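Local atomic coordinates of hypothetical protein (Legionella pneumophila subsp. pneumophila, PDB entry 4KH9), a protein that is of unknown function but binds calcium and is built from three domains, the central and C-terminal ones of the E-set type. Residues P84-K89 with F136-K141; L96-A101 with A123-K128; P266-M271 with V287-A292. All blocks are in the same frame, centred on the assembly; numbering follows the deposited sequence.

Interaction 1: P84-K89 with F136-K141; sequences PELLIK and FILKSK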
# COMPACT_ATOMS: atom_id res chain seq x y z
N PRO A 84 28.45 -11.59 -5.00
CA PRO A 84 29.92 -11.61 -5.12
C PRO A 84 30.58 -11.27 -3.80
O PRO A 84 29.88 -10.82 -2.88
CB PRO A 84 30.20 -10.50 -6.14
CG PRO A 84 28.87 -9.98 -6.60
CD PRO A 84 27.87 -10.36 -5.60
N GLU A 85 31.91 -11.47 -3.70
CA GLU A 85 32.68 -10.99 -2.54
C GLU A 85 32.72 -9.49 -2.69
O GLU A 85 33.01 -9.00 -3.79
CB GLU A 85 34.09 -11.60 -2.49
CG GLU A 85 34.22 -12.78 -1.54
CD GLU A 85 35.61 -13.40 -1.52
OE1 GLU A 85 36.61 -12.65 -1.57
OE2 GLU A 85 35.69 -14.65 -1.42
N LEU A 86 32.34 -8.75 -1.66
CA LEU A 86 32.18 -7.32 -1.80
C LEU A 86 33.23 -6.51 -1.06
O LEU A 86 33.70 -6.89 0.01
CB LEU A 86 30.77 -6.90 -1.30
CG LEU A 86 29.55 -7.47 -2.13
CD1 LEU A 86 28.25 -7.28 -1.37
CD2 LEU A 86 29.44 -6.85 -3.54
N LEU A 87 33.52 -5.34 -1.62
CA LEU A 87 34.42 -4.33 -1.06
C LEU A 87 33.63 -3.05 -0.82
O LEU A 87 32.61 -2.82 -1.48
CB LEU A 87 35.62 -4.06 -1.99
CG LEU A 87 36.50 -5.25 -2.38
CD1 LEU A 87 37.41 -4.89 -3.56
CD2 LEU A 87 37.33 -5.73 -1.20
N ILE A 88 34.12 -2.22 0.08
CA ILE A 88 33.50 -0.94 0.33
C ILE A 88 34.60 0.14 0.51
O ILE A 88 35.57 -0.04 1.26
CB ILE A 88 32.48 -0.96 1.51
CG1 ILE A 88 31.62 0.34 1.56
CG2 ILE A 88 33.13 -1.34 2.85
CD1 ILE A 88 30.32 0.27 2.45
N LYS A 89 34.41 1.24 -0.18
CA LYS A 89 35.28 2.39 -0.10
C LYS A 89 34.58 3.40 0.80
O LYS A 89 33.44 3.76 0.57
CB LYS A 89 35.57 2.91 -1.51
CG LYS A 89 36.82 3.77 -1.63
CD LYS A 89 37.04 4.14 -3.09
CE LYS A 89 38.39 4.78 -3.32
NZ LYS A 89 38.59 5.14 -4.75
N PHE A 136 29.88 6.37 0.33
CA PHE A 136 30.53 5.07 0.37
C PHE A 136 30.37 4.49 -1.02
O PHE A 136 29.41 4.82 -1.72
CB PHE A 136 29.94 4.16 1.46
CG PHE A 136 30.16 4.54 2.90
CD1 PHE A 136 29.41 5.56 3.48
CD2 PHE A 136 31.07 3.85 3.69
CE1 PHE A 136 29.59 5.90 4.83
CE2 PHE A 136 31.25 4.19 5.04
CZ PHE A 136 30.50 5.20 5.61
N ILE A 137 31.32 3.68 -1.45
CA ILE A 137 31.26 3.03 -2.75
C ILE A 137 31.31 1.51 -2.52
O ILE A 137 32.27 1.00 -1.95
CB ILE A 137 32.37 3.53 -3.73
CG1 ILE A 137 32.27 5.06 -3.93
CG2 ILE A 137 32.29 2.74 -5.10
CD1 ILE A 137 33.31 5.69 -4.88
N LEU A 138 30.24 0.82 -2.90
CA LEU A 138 30.15 -0.63 -2.81
C LEU A 138 30.62 -1.19 -4.13
O LEU A 138 30.17 -0.73 -5.18
CB LEU A 138 28.72 -1.06 -2.49
CG LEU A 138 28.48 -2.58 -2.26
CD1 LEU A 138 29.19 -3.10 -0.97
CD2 LEU A 138 26.97 -2.88 -2.24
N LYS A 139 31.52 -2.14 -4.08
CA LYS A 139 32.10 -2.70 -5.30
C LYS A 139 32.27 -4.21 -5.17
O LYS A 139 32.48 -4.75 -4.08
CB LYS A 139 33.47 -2.02 -5.58
CG LYS A 139 34.11 -2.29 -6.95
CD LYS A 139 35.60 -1.94 -6.95
CE LYS A 139 35.92 -0.59 -7.55
NZ LYS A 139 35.84 -0.60 -9.04
N SER A 140 32.17 -4.87 -6.30
CA SER A 140 32.41 -6.30 -6.42
C SER A 140 33.92 -6.52 -6.51
O SER A 140 34.62 -5.72 -7.12
CB SER A 140 31.71 -6.81 -7.67
OG SER A 140 31.67 -8.22 -7.61
N LYS A 141 34.42 -7.60 -5.91
CA LYS A 141 35.85 -7.92 -5.96
C LYS A 141 36.17 -8.49 -7.37
O LYS A 141 37.23 -8.20 -7.95
CB LYS A 141 36.17 -8.91 -4.82
CG LYS A 141 37.65 -9.09 -4.53
CD LYS A 141 37.89 -9.95 -3.28
CE LYS A 141 37.42 -9.32 -1.98
NZ LYS A 141 37.66 -10.18 -0.79
O HOH W 1 35.30 -9.01 0.88

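Interaction 2: L96-A101 with A123-K128; sequences LPLKEA and AMLQIK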
# COMPACT_ATOMS: atom_id res chain seq x y z
N LEU A 96 37.98 -1.32 1.88
CA LEU A 96 37.91 -2.41 2.85
C LEU A 96 37.11 -3.60 2.37
O LEU A 96 36.10 -3.40 1.69
CB LEU A 96 37.22 -1.89 4.13
CG LEU A 96 37.86 -0.76 4.90
CD1 LEU A 96 36.83 -0.12 5.83
CD2 LEU A 96 39.09 -1.24 5.66
N PRO A 97 37.43 -4.85 2.84
CA PRO A 97 36.48 -5.96 2.64
C PRO A 97 35.17 -5.53 3.34
O PRO A 97 35.26 -4.86 4.37
CB PRO A 97 37.18 -7.15 3.31
CG PRO A 97 38.63 -6.73 3.42
CD PRO A 97 38.54 -5.27 3.72
N LEU A 98 33.99 -5.82 2.77
CA LEU A 98 32.72 -5.32 3.34
C LEU A 98 32.60 -5.60 4.87
O LEU A 98 32.23 -4.69 5.62
CB LEU A 98 31.51 -5.91 2.61
CG LEU A 98 30.13 -5.31 2.93
CD1 LEU A 98 30.08 -3.80 2.64
CD2 LEU A 98 29.04 -6.01 2.12
N LYS A 99 32.95 -6.81 5.30
CA LYS A 99 32.92 -7.24 6.71
C LYS A 99 33.70 -6.29 7.65
O LYS A 99 33.28 -6.12 8.79
CB LYS A 99 33.49 -8.66 6.86
CG LYS A 99 32.50 -9.73 6.54
CD LYS A 99 33.15 -11.09 6.68
CE LYS A 99 32.36 -12.17 6.00
NZ LYS A 99 33.19 -13.38 5.79
N GLU A 100 34.81 -5.67 7.17
CA GLU A 100 35.65 -4.76 7.96
C GLU A 100 34.99 -3.38 8.20
O GLU A 100 35.46 -2.65 9.06
CB GLU A 100 37.03 -4.59 7.31
CG GLU A 100 37.84 -5.87 7.46
CD GLU A 100 39.30 -5.81 7.08
OE1 GLU A 100 39.89 -4.71 7.08
OE2 GLU A 100 39.88 -6.90 6.84
N ALA A 101 33.89 -3.07 7.51
CA ALA A 101 33.11 -1.84 7.73
C ALA A 101 32.08 -2.06 8.84
O ALA A 101 31.47 -1.08 9.26
CB ALA A 101 32.42 -1.40 6.45
N ALA A 123 24.08 -10.18 2.26
CA ALA A 123 25.00 -9.30 2.98
C ALA A 123 24.23 -8.18 3.66
O ALA A 123 23.53 -7.42 3.00
CB ALA A 123 26.07 -8.75 2.06
N MSE A 124 24.32 -8.12 4.99
CA MSE A 124 23.69 -7.07 5.80
C MSE A 124 24.68 -6.58 6.85
O MSE A 124 25.37 -7.39 7.46
CB MSE A 124 22.39 -7.55 6.45
CG MSE A 124 21.63 -6.42 7.19
SE MSE A 124 19.88 -6.99 7.82
CE MSE A 124 19.06 -5.30 8.39
N LEU A 125 24.74 -5.27 7.06
CA LEU A 125 25.65 -4.72 8.04
C LEU A 125 25.22 -3.36 8.51
O LEU A 125 24.56 -2.61 7.81
CB LEU A 125 27.12 -4.61 7.49
CG LEU A 125 27.46 -3.44 6.56
CD1 LEU A 125 28.92 -3.03 6.70
CD2 LEU A 125 27.07 -3.73 5.09
N GLN A 126 25.68 -3.02 9.70
CA GLN A 126 25.54 -1.67 10.18
C GLN A 126 26.94 -1.08 10.12
O GLN A 126 27.88 -1.67 10.66
CB GLN A 126 24.91 -1.60 11.57
CG GLN A 126 24.73 -0.15 12.01
CD GLN A 126 23.97 -0.01 13.31
OE1 GLN A 126 24.15 -0.79 14.28
NE2 GLN A 126 23.17 1.03 13.38
N ILE A 127 27.08 0.06 9.47
CA ILE A 127 28.38 0.71 9.30
C ILE A 127 28.86 1.21 10.66
O ILE A 127 28.08 1.85 11.38
CB ILE A 127 28.35 1.85 8.23
CG1 ILE A 127 27.82 1.32 6.89
CG2 ILE A 127 29.76 2.46 8.07
CD1 ILE A 127 27.53 2.43 5.83
N LYS A 128 30.14 0.90 11.02
CA LYS A 128 30.73 1.37 12.29
C LYS A 128 30.65 2.90 12.37
O LYS A 128 31.01 3.57 11.39
CB LYS A 128 32.18 0.92 12.43
CG LYS A 128 32.37 -0.55 12.58
CD LYS A 128 33.85 -0.90 12.80
CE LYS A 128 34.77 -0.59 11.64
NZ LYS A 128 36.15 -1.05 11.94

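Interaction 3: P266-M271 with V287-A292; sequences PSASLM and VDVATA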
# COMPACT_ATOMS: atom_id res chain seq x y z
N PRO A 266 -15.94 -1.19 -10.03
CA PRO A 266 -17.34 -1.09 -9.54
C PRO A 266 -18.23 -2.12 -10.25
O PRO A 266 -19.06 -1.78 -11.09
CB PRO A 266 -17.71 0.35 -9.87
CG PRO A 266 -16.88 0.71 -11.07
CD PRO A 266 -15.59 -0.05 -10.91
N SER A 267 -18.02 -3.42 -9.92
CA SER A 267 -18.67 -4.60 -10.53
C SER A 267 -20.17 -4.66 -10.25
O SER A 267 -20.88 -5.41 -10.92
CB SER A 267 -18.02 -5.86 -10.02
OG SER A 267 -17.84 -5.82 -8.61
N ALA A 268 -20.65 -3.91 -9.25
CA ALA A 268 -22.06 -3.85 -8.88
C ALA A 268 -22.34 -2.60 -8.06
O ALA A 268 -21.44 -2.09 -7.38
CB ALA A 268 -22.47 -5.10 -8.09
N SER A 269 -23.57 -2.09 -8.16
CA SER A 269 -23.97 -0.89 -7.44
C SER A 269 -25.35 -1.02 -6.82
O SER A 269 -26.21 -1.69 -7.38
CB SER A 269 -23.96 0.32 -8.38
OG SER A 269 -22.64 0.59 -8.83
N LEU A 270 -25.54 -0.39 -5.67
CA LEU A 270 -26.84 -0.29 -4.98
C LEU A 270 -27.58 0.92 -5.56
O LEU A 270 -26.96 1.97 -5.77
CB LEU A 270 -26.68 -0.16 -3.46
CG LEU A 270 -25.88 -1.24 -2.74
CD1 LEU A 270 -25.71 -0.88 -1.28
CD2 LEU A 270 -26.52 -2.62 -2.88
N MSE A 271 -28.90 0.79 -5.81
CA MSE A 271 -29.66 1.89 -6.42
C MSE A 271 -30.78 2.46 -5.53
O MSE A 271 -30.86 3.67 -5.37
CB MSE A 271 -30.28 1.42 -7.74
CG MSE A 271 -29.25 1.01 -8.78
SE MSE A 271 -30.06 0.14 -10.32
CE MSE A 271 -31.12 1.69 -11.03
N VAL A 287 -29.98 -3.81 -6.89
CA VAL A 287 -28.56 -3.93 -7.22
C VAL A 287 -28.41 -4.11 -8.74
O VAL A 287 -29.09 -4.93 -9.33
CB VAL A 287 -27.88 -5.11 -6.45
CG1 VAL A 287 -26.37 -5.12 -6.62
CG2 VAL A 287 -28.24 -5.14 -4.96
N ASP A 288 -27.51 -3.35 -9.35
CA ASP A 288 -27.15 -3.47 -10.76
C ASP A 288 -25.78 -4.20 -10.81
O ASP A 288 -24.83 -3.73 -10.20
CB ASP A 288 -27.12 -2.09 -11.46
CG ASP A 288 -26.90 -2.16 -12.97
OD1 ASP A 288 -27.35 -3.15 -13.59
OD2 ASP A 288 -26.34 -1.20 -13.53
N VAL A 289 -25.73 -5.38 -11.41
CA VAL A 289 -24.52 -6.22 -11.45
C VAL A 289 -23.99 -6.27 -12.89
O VAL A 289 -24.77 -6.52 -13.81
CB VAL A 289 -24.82 -7.66 -10.90
CG1 VAL A 289 -23.61 -8.57 -11.01
CG2 VAL A 289 -25.34 -7.63 -9.47
N ALA A 290 -22.67 -6.06 -13.06
CA ALA A 290 -22.00 -6.08 -14.36
C ALA A 290 -21.29 -7.42 -14.59
O ALA A 290 -21.19 -7.85 -15.74
CB ALA A 290 -20.99 -4.94 -14.44
N THR A 291 -20.77 -8.05 -13.51
CA THR A 291 -20.01 -9.30 -13.60
C THR A 291 -20.57 -10.34 -12.63
O THR A 291 -20.77 -10.04 -11.45
CB THR A 291 -18.52 -9.03 -13.32
OG1 THR A 291 -17.98 -8.33 -14.43
CG2 THR A 291 -17.70 -10.30 -13.10
N ALA A 292 -20.78 -11.58 -13.12
CA ALA A 292 -21.26 -12.73 -12.36
C ALA A 292 -20.26 -13.04 -11.23
O ALA A 292 -19.08 -13.27 -11.49
CB ALA A 292 -21.44 -13.94 -13.29

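Interaction 1: P84-K89 with F136-K141
Strands 86-89 and 136-140 run antiparallel, their axes 4.6 Å apart at closest approach and their N-to-C directions 160° apart. L87 pairs with K139 and K89 with I137 as hydrogen-bonded pairs, and L86 with S140 and I88 with L138 as non-hydrogen-bonded ones. Of their four bonds, L87 N to K139 O is the shortest, at 2.7 Å and almost linear. A fifth backbone bond, K141 N to E85 O, carries the pairing past the start of strand 86-89 and the end of strand 136-140.

That end bears the one salt bridge. The ammonium NZ of K141 meets OE1 of E85 at 2.8 Å, on the anti side of the carboxylate and 20° out of its plane. The lysine chain bends at chi3 (-66°), which turns CE aside, and CE rests 3.7 Å from CD2 of L87, the two side chains crossing at about a right angle. A water accepts from K141 NZ and donates to L86 O, tying the ammonium to the backbone as well.

On a partly exposed face lie L87, K89, I137 and K139, with CB of K89 and CB of I137 3.9 Å apart. L86, I88, L138 and S140 lie on a buried one, where CD1 of L138 is 4.1 Å from CB of L86; CD1 of I88 reaches CD2 of F136 at 3.9 Å, oblique to the ring. S140 OG, close to the P84 ring, bonds to D142 O.

L58 of helix 55-60 covers P84, L86 and L138, and I153 of strand 150-156 adds to L138; I88 and F136 lie instead against A101 and I64. Strands 62-65 and 95-97 flank the pair, making it the centre of a four-stranded antiparallel sheet in the N-terminal domain.

Interaction 2: L96-A101 with A123-K128
The carbonyl oxygen of A101 receives the backbone N-H of K128 at 3.0 Å, in a nearly straight bond with the donor close to the carbonyl axis. CA of I127 adds a CA-H...O contact to the same oxygen, and CG of K128 lies 3.5 Å from it. The lysine chain then bends at chi3 (-65°), which brings CE to 3.4 Å from E100 O; NZ makes only a weak bond to that oxygen. NZ also forms a long, weak ion pair with E130.

Beside this polar end lies an apolar patch. L125 has CG between its backbone N and carbonyl carbon (chi1 79°), and the two methyls beyond it divide the work: CD1 touches CB of A101 at 3.9 Å, while CD2 meets CD1 of L98 at the same distance, the leucine side chains crossing obliquely. The other L98 branch, CD2, rests 4.0 Å from CB of A123.

L98 also packs on L86, I88 and L138 of one sheet and I75 of the other, so the patch belongs to the interior between two sheets. The contact thus rests on packed methyls, with a single firm backbone bond beside them, and the lysine charge adds little directed bonding across it.

Interaction 3: P266-M271 with V287-A292
V287, D288 and S267 give up the most surface here, and each meets the opposite segment differently. V287 does so with both methyls. CG2 lies 3.7 Å from CD2 of L270, the two side chains side by side and pointing the same way, while CG1, anti to the backbone N (chi1 -172°), lies 3.5 Å from S269 O and more loosely against CB of A268. On this face CB of A268 also touches CG2 of V289.

D288 points to the other face with S269, and the two form the hydrogen-bonded pair of the antiparallel strands. S269 N donates to D288 O and D288 N to S269 O, both at 2.9 Å. The aspartate also offers CB to the selenium of M271, a selenomethionine, at 3.9 Å.

S267 takes part through its backbone: its O accepts from A290 N at 2.9 Å, the donor tilted 25° from the carbonyl plane, which extends the pairing one step before strand 268-278 begins and after 281-289 ends. Its hydroxyl turns to D353, as that of S269 to Q7 O.

The arrangement is the open end of the hairpin formed by strands 268-278 and 281-289. Three backbone bonds set the register, whereas the side chains of A268, L270, V287 and V289 pack on L297, L349, L351 and Y295 of the facing sheet; the serine hydroxyls, satisfied by other parts of the chain, contribute no bond between the strands.

Interactions 1 and 2 share one N-terminal domain and touch: I88 and L86 pair through their backbones with L96 and L98, I88 packs on A101, and F136 meets I127. Interaction 1 joins central strands within a sheet, with a salt bridge at its more exposed end, whereas interaction 2 connects the turn after that sheet's edge strand to strand 123-126 of a second sheet and the residues just beyond, chiefly through buried methyls. Interaction 3 lies on the opposite side of the chain's centre, in the C-terminal domain, its centre about 56 Å from that of interaction 1. It repeats the antiparallel pairing of interaction 1, but within a hairpin, more deeply buried, and without a salt bridge.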